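Local coordinates for protein fimbrium subunit Fim1C (Bacteroides vulgatus, PDB 4QB7) that is probably a component of the fimbrium tip, part of the surface filaments that mediate cell adhesion and biofilm formation, at residues A[108-113]-A[125-130]. Sequence-based numbering, arbitrary orientation.
Sequences DQKITL and TFEVKT
Thr-112 and Thr-125 form an antiparallel hydrogen-bonded pair, Thr-112 N reaching Thr-125 O at 2.9 Å and Thr-125 N reaching Thr-112 O at 2.8 Å. Strands 111-113 and 125-127 run at 171° to one another, and the next pair along, Ile-111 with Phe-126, is non-hydrogen-bonded. Glu-127 N donates to Lys-110 O over 3.2 Å, the bond that closes the far side of the Ile-111/Phe-126 pair. Lys-110 takes a left-handed backbone conformation (phi 66°), and here the first segment departs from the strand. Beyond that point a water donates both to Gln-109 O and to Glu-127 O, spanning the backbones where direct pairing has ended.

Ile-111 and Phe-126 project to the same side of the sheet. CG1 of Ile-111 meets the rim of the ring near its plane, 3.8 Å from Phe-126 CD1, while the carbonyl oxygens of Lys-110 and Gln-109 lie obliquely to the ring. On the other side the two threonines adjoin through their CB atoms, and the side chain of Thr-125 also touches Lys-205 and Val-207 of strand 203-209. Lys-110 slants across Glu-127. Its chain is extended to CE and bends at chi4 (-64°), which leaves NZ 3.7 Å from Glu-127 OE1, a long salt bridge that probably contributes only modestly. Lys-129 reaches back along an extended chain, bringing its NZ close to the carbonyl oxygen of Asp-108, although the angle is poor for a hydrogen bond. The carboxylate of Asp-108 has another partner, its OD2 hydrogen-bonding to Ser-101 OG.

The arrangement is a beta hairpin whose strand 123-127 pairs on its other side with strand 203-209, so the hairpin joins a small antiparallel sheet within this Mfa-like member of the fimbrillin superfamily.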
loop_
_atom_site.group_PDB
_atom_site.type_symbol
_atom_site.label_atom_id
_atom_site.label_comp_id
_atom_site.label_asym_id
_atom_site.label_seq_id
_atom_site.Cartn_x
_atom_site.Cartn_y
_atom_site.Cartn_z
ATOM N N ASP A 108 16.879 -3.542 -1.135
ATOM C CA ASP A 108 16.194 -2.563 -1.959
ATOM C C ASP A 108 14.801 -2.201 -1.474
ATOM O O ASP A 108 14.499 -1.017 -1.353
ATOM C CB ASP A 108 16.078 -3.079 -3.409
ATOM C CG ASP A 108 17.366 -3.463 -4.126
ATOM O OD1 ASP A 108 18.457 -3.215 -3.569
ATOM O OD2 ASP A 108 17.279 -3.986 -5.262
ATOM N N GLN A 109 13.921 -3.209 -1.276
ATOM C CA GLN A 109 12.504 -2.976 -1.008
ATOM C C GLN A 109 12.002 -3.484 0.324
ATOM O O GLN A 109 10.827 -3.277 0.627
ATOM C CB GLN A 109 11.668 -3.653 -2.117
ATOM C CG GLN A 109 12.208 -3.558 -3.555
ATOM C CD GLN A 109 12.289 -2.151 -4.124
ATOM O OE1 GLN A 109 11.820 -1.163 -3.530
ATOM N NE2 GLN A 109 12.825 -2.036 -5.334
ATOM N N LYS A 110 12.866 -4.144 1.111
ATOM C CA LYS A 110 12.542 -4.823 2.375
ATOM C C LYS A 110 11.610 -6.008 2.051
ATOM O O LYS A 110 10.686 -6.302 2.806
ATOM C CB LYS A 110 11.980 -3.887 3.461
ATOM C CG LYS A 110 13.037 -2.988 4.044
ATOM C CD LYS A 110 12.480 -2.168 5.196
ATOM C CE LYS A 110 13.546 -1.353 5.892
ATOM N NZ LYS A 110 14.572 -2.211 6.556
ATOM N N ILE A 111 11.894 -6.682 0.911
ATOM C CA ILE A 111 11.249 -7.872 0.358
ATOM C C ILE A 111 12.244 -9.040 0.475
ATOM O O ILE A 111 13.347 -8.961 -0.041
ATOM C CB ILE A 111 10.786 -7.650 -1.138
ATOM C CG1 ILE A 111 9.602 -6.682 -1.267
ATOM C CG2 ILE A 111 10.465 -8.967 -1.848
ATOM C CD1 ILE A 111 9.307 -6.214 -2.762
ATOM N N THR A 112 11.844 -10.120 1.145
ATOM C CA THR A 112 12.611 -11.370 1.286
ATOM C C THR A 112 11.780 -12.429 0.566
ATOM O O THR A 112 10.571 -12.543 0.812
ATOM C CB THR A 112 12.887 -11.688 2.772
ATOM O OG1 THR A 112 13.630 -10.623 3.351
ATOM C CG2 THR A 112 13.652 -12.982 2.964
ATOM N N LEU A 113 12.397 -13.163 -0.358
ATOM C CA LEU A 113 11.672 -14.167 -1.135
ATOM C C LEU A 113 11.912 -15.566 -0.600
ATOM O O LEU A 113 12.949 -15.849 0.033
ATOM C CB LEU A 113 12.086 -14.119 -2.617
ATOM C CG LEU A 113 11.997 -12.800 -3.364
ATOM C CD1 LEU A 113 12.608 -12.954 -4.697
ATOM C CD2 LEU A 113 10.570 -12.349 -3.539
ATOM N N THR A 125 8.302 -12.253 2.439
ATOM C CA THR A 125 8.346 -11.688 3.778
ATOM C C THR A 125 8.575 -10.194 3.544
ATOM O O THR A 125 9.573 -9.799 2.914
ATOM C CB THR A 125 9.384 -12.360 4.657
ATOM O OG1 THR A 125 9.025 -13.728 4.782
ATOM C CG2 THR A 125 9.474 -11.708 6.050
ATOM N N PHE A 126 7.617 -9.376 3.993
ATOM C CA PHE A 126 7.645 -7.952 3.742
ATOM C C PHE A 126 7.593 -7.119 5.034
ATOM O O PHE A 126 6.799 -7.402 5.938
ATOM C CB PHE A 126 6.462 -7.614 2.825
ATOM C CG PHE A 126 6.294 -6.165 2.419
ATOM C CD1 PHE A 126 7.111 -5.598 1.447
ATOM C CD2 PHE A 126 5.268 -5.394 2.953
ATOM C CE1 PHE A 126 6.951 -4.267 1.071
ATOM C CE2 PHE A 126 5.102 -4.067 2.563
ATOM C CZ PHE A 126 5.944 -3.511 1.627
ATOM N N GLU A 127 8.464 -6.091 5.101
ATOM C CA GLU A 127 8.553 -5.114 6.189
ATOM C C GLU A 127 8.178 -3.740 5.657
ATOM O O GLU A 127 8.596 -3.364 4.562
ATOM C CB GLU A 127 9.951 -5.080 6.825
ATOM C CG GLU A 127 9.937 -4.451 8.210
ATOM C CD GLU A 127 11.252 -4.011 8.828
ATOM O OE1 GLU A 127 12.325 -4.498 8.407
ATOM O OE2 GLU A 127 11.199 -3.176 9.760
ATOM N N VAL A 128 7.362 -3.013 6.406
ATOM C CA VAL A 128 6.912 -1.666 6.058
ATOM C C VAL A 128 8.060 -0.681 6.315
ATOM O O VAL A 128 8.624 -0.663 7.409
ATOM C CB VAL A 128 5.621 -1.279 6.825
ATOM C CG1 VAL A 128 5.193 0.139 6.500
ATOM C CG2 VAL A 128 4.492 -2.250 6.510
ATOM N N LYS A 129 8.407 0.113 5.281
ATOM C CA LYS A 129 9.448 1.145 5.289
ATOM C C LYS A 129 8.855 2.417 5.926
ATOM O O LYS A 129 7.944 3.012 5.362
ATOM C CB LYS A 129 9.908 1.392 3.840
ATOM C CG LYS A 129 11.401 1.529 3.613
ATOM C CD LYS A 129 11.724 1.227 2.145
ATOM C CE LYS A 129 13.143 1.584 1.767
ATOM N NZ LYS A 129 13.653 0.800 0.600
ATOM N N THR A 130 9.342 2.812 7.117
ATOM C CA THR A 130 8.842 4.006 7.846
ATOM C C THR A 130 9.776 5.229 7.700
ATOM O O THR A 130 9.406 6.318 8.118
ATOM C CB THR A 130 8.641 3.689 9.330
ATOM O OG1 THR A 130 9.904 3.337 9.901
ATOM C CG2 THR A 130 7.630 2.563 9.565
HETATM O O HOH W 1 9.153 -1.964 2.353
#